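Local atomic coordinates of probable cobalt-precorrin-6B C(15)-methyltransferase (decarboxylating) (Methanothermobacter thermautotrophicus, PDB entry 1L3B), a protein that probably methylates C-15 of cobalt-precorrin-6B with S-adenosyl-L-methionine and then decarboxylates C-12, giving cobalt-precorrin-7 in anaerobic cobalamin biosynthesis. Residues I98-I103 / K123-G128. Residues are numbered along the deposited sequence; the frame is centred on the assembly and turned at random.
Sequences IPDIDI and KLKPGG
Ile101 and Leu124 form a single parallel beta bridge: Ile101 N donates to Lys123 O (2.8 Å), and Lys125 N returns a bond of the same length to Ile101 O. Lys123 reaches back along 98-103, bent at chi2 and chi4, to place NZ 2.7 Å from Ile98 O, in the carbonyl plane; NZ also bonds to Cys96 O, a use of the amine that suits a long, flexible side chain. A methionine in its place would probably leave the carbonyls of Ile98 and Cys96 without this donor and the loop before strand 101-106 less firmly tied to Lys123. Ile101 and Leu124, both apolar and on the same face of the bridge, cross at about a right angle, CG1 of Ile101 lying 3.7 Å from Leu124 CD1. Lys125 instead lays its methylenes beside two aspartates, CG against Asp100 CB and CD near Asp102 OD1, while its NZ stays 4.2 Å from Asp102 OD2, too far for a salt bridge. That carboxylate oxygen accepts a hydrogen bond from Val36 N. A type II turn from Lys125 to Gly128 follows, closed by Gly128 N bonding back to Lys125 O; Gly127, at positive phi (87°), takes its third position, which glycine suits. In this Rossmann-type methyltransferase domain, the contact joins the start of strand 101-106 to the short strand 124-125, which follows helix 113-123, and to the turn leading into strand 128-134, with Ile101 packing on Val36 and Val38 of strand 36-40 and Leu124 on Ile130.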
loop_
_atom_site.group_PDB
_atom_site.type_symbol
_atom_site.label_atom_id
_atom_site.label_comp_id
_atom_site.label_asym_id
_atom_site.label_seq_id
_atom_site.Cartn_x
_atom_site.Cartn_y
_atom_site.Cartn_z
ATOM N N ILE A 98 -32.945 -5.406 -19.029
ATOM C CA ILE A 98 -32.265 -4.188 -19.441
ATOM C C ILE A 98 -31.789 -4.178 -20.898
ATOM O O ILE A 98 -31.431 -5.221 -21.440
ATOM C CB ILE A 98 -31.092 -3.944 -18.465
ATOM C CG1 ILE A 98 -31.669 -3.498 -17.122
ATOM C CG2 ILE A 98 -30.094 -2.944 -19.022
ATOM C CD1 ILE A 98 -30.623 -3.235 -16.076
ATOM N N PRO A 99 -31.825 -2.993 -21.555
ATOM C CA PRO A 99 -31.404 -2.772 -22.948
ATOM C C PRO A 99 -29.900 -2.965 -22.992
ATOM O O PRO A 99 -29.310 -3.383 -22.005
ATOM C CB PRO A 99 -31.757 -1.307 -23.197
ATOM C CG PRO A 99 -32.862 -1.034 -22.250
ATOM C CD PRO A 99 -32.435 -1.767 -21.004
ATOM N N ASP A 100 -29.275 -2.637 -24.115
ATOM C CA ASP A 100 -27.834 -2.792 -24.234
ATOM C C ASP A 100 -27.094 -1.628 -23.560
ATOM O O ASP A 100 -27.523 -0.477 -23.651
ATOM C CB ASP A 100 -27.440 -2.874 -25.706
ATOM C CG ASP A 100 -28.128 -4.005 -26.425
ATOM O OD1 ASP A 100 -28.351 -5.051 -25.782
ATOM O OD2 ASP A 100 -28.446 -3.854 -27.626
ATOM N N ILE A 101 -25.976 -1.919 -22.898
ATOM C CA ILE A 101 -25.215 -0.866 -22.222
ATOM C C ILE A 101 -23.837 -0.545 -22.803
ATOM O O ILE A 101 -23.231 -1.369 -23.481
ATOM C CB ILE A 101 -25.051 -1.184 -20.691
ATOM C CG1 ILE A 101 -24.303 -2.514 -20.480
ATOM C CG2 ILE A 101 -26.424 -1.244 -20.028
ATOM C CD1 ILE A 101 -25.136 -3.754 -20.712
ATOM N N ASP A 102 -23.355 0.664 -22.522
ATOM C CA ASP A 102 -22.050 1.130 -22.994
ATOM C C ASP A 102 -21.063 0.997 -21.829
ATOM O O ASP A 102 -19.857 0.838 -22.027
ATOM C CB ASP A 102 -22.112 2.605 -23.399
ATOM C CG ASP A 102 -23.175 2.896 -24.439
ATOM O OD1 ASP A 102 -23.016 2.458 -25.602
ATOM O OD2 ASP A 102 -24.169 3.577 -24.088
ATOM N N ILE A 103 -21.599 1.076 -20.614
ATOM C CA ILE A 103 -20.816 0.975 -19.395
ATOM C C ILE A 103 -21.442 0.059 -18.373
ATOM O O ILE A 103 -22.596 0.239 -17.980
ATOM C CB ILE A 103 -20.671 2.311 -18.741
ATOM C CG1 ILE A 103 -19.906 3.215 -19.681
ATOM C CG2 ILE A 103 -20.034 2.147 -17.358
ATOM C CD1 ILE A 103 -19.649 4.556 -19.114
ATOM N N LYS A 123 -25.305 -8.300 -23.558
ATOM C CA LYS A 123 -26.049 -7.030 -23.568
ATOM C C LYS A 123 -25.156 -5.793 -23.715
ATOM O O LYS A 123 -25.626 -4.658 -23.587
ATOM C CB LYS A 123 -26.871 -6.868 -22.279
ATOM C CG LYS A 123 -27.925 -7.929 -22.077
ATOM C CD LYS A 123 -29.148 -7.385 -21.362
ATOM C CE LYS A 123 -30.293 -8.386 -21.438
ATOM N NZ LYS A 123 -31.468 -7.831 -22.174
ATOM N N LEU A 124 -23.877 -6.004 -23.990
ATOM C CA LEU A 124 -22.940 -4.893 -24.142
ATOM C C LEU A 124 -22.907 -4.327 -25.570
ATOM O O LEU A 124 -22.623 -5.052 -26.523
ATOM C CB LEU A 124 -21.545 -5.375 -23.759
ATOM C CG LEU A 124 -20.568 -4.348 -23.220
ATOM C CD1 LEU A 124 -21.096 -3.770 -21.921
ATOM C CD2 LEU A 124 -19.230 -5.022 -23.018
ATOM N N LYS A 125 -23.197 -3.040 -25.726
ATOM C CA LYS A 125 -23.180 -2.424 -27.060
ATOM C C LYS A 125 -21.742 -2.434 -27.588
ATOM O O LYS A 125 -20.788 -2.443 -26.811
ATOM C CB LYS A 125 -23.665 -0.970 -26.995
ATOM C CG LYS A 125 -25.032 -0.777 -26.362
ATOM C CD LYS A 125 -25.371 0.698 -26.188
ATOM C CE LYS A 125 -26.524 1.096 -27.100
ATOM N NZ LYS A 125 -27.195 2.375 -26.692
ATOM N N PRO A 126 -21.563 -2.435 -28.912
ATOM C CA PRO A 126 -20.175 -2.436 -29.391
ATOM C C PRO A 126 -19.386 -1.261 -28.776
ATOM O O PRO A 126 -19.882 -0.137 -28.723
ATOM C CB PRO A 126 -20.329 -2.285 -30.907
ATOM C CG PRO A 126 -21.667 -2.899 -31.189
ATOM C CD PRO A 126 -22.521 -2.422 -30.033
ATOM N N GLY A 127 -18.168 -1.528 -28.312
ATOM C CA GLY A 127 -17.356 -0.481 -27.722
ATOM C C GLY A 127 -17.612 -0.279 -26.241
ATOM O O GLY A 127 -17.032 0.617 -25.614
ATOM N N GLY A 128 -18.472 -1.124 -25.674
ATOM C CA GLY A 128 -18.805 -1.031 -24.260
ATOM C C GLY A 128 -17.689 -1.470 -23.341
ATOM O O GLY A 128 -16.849 -2.271 -23.732
#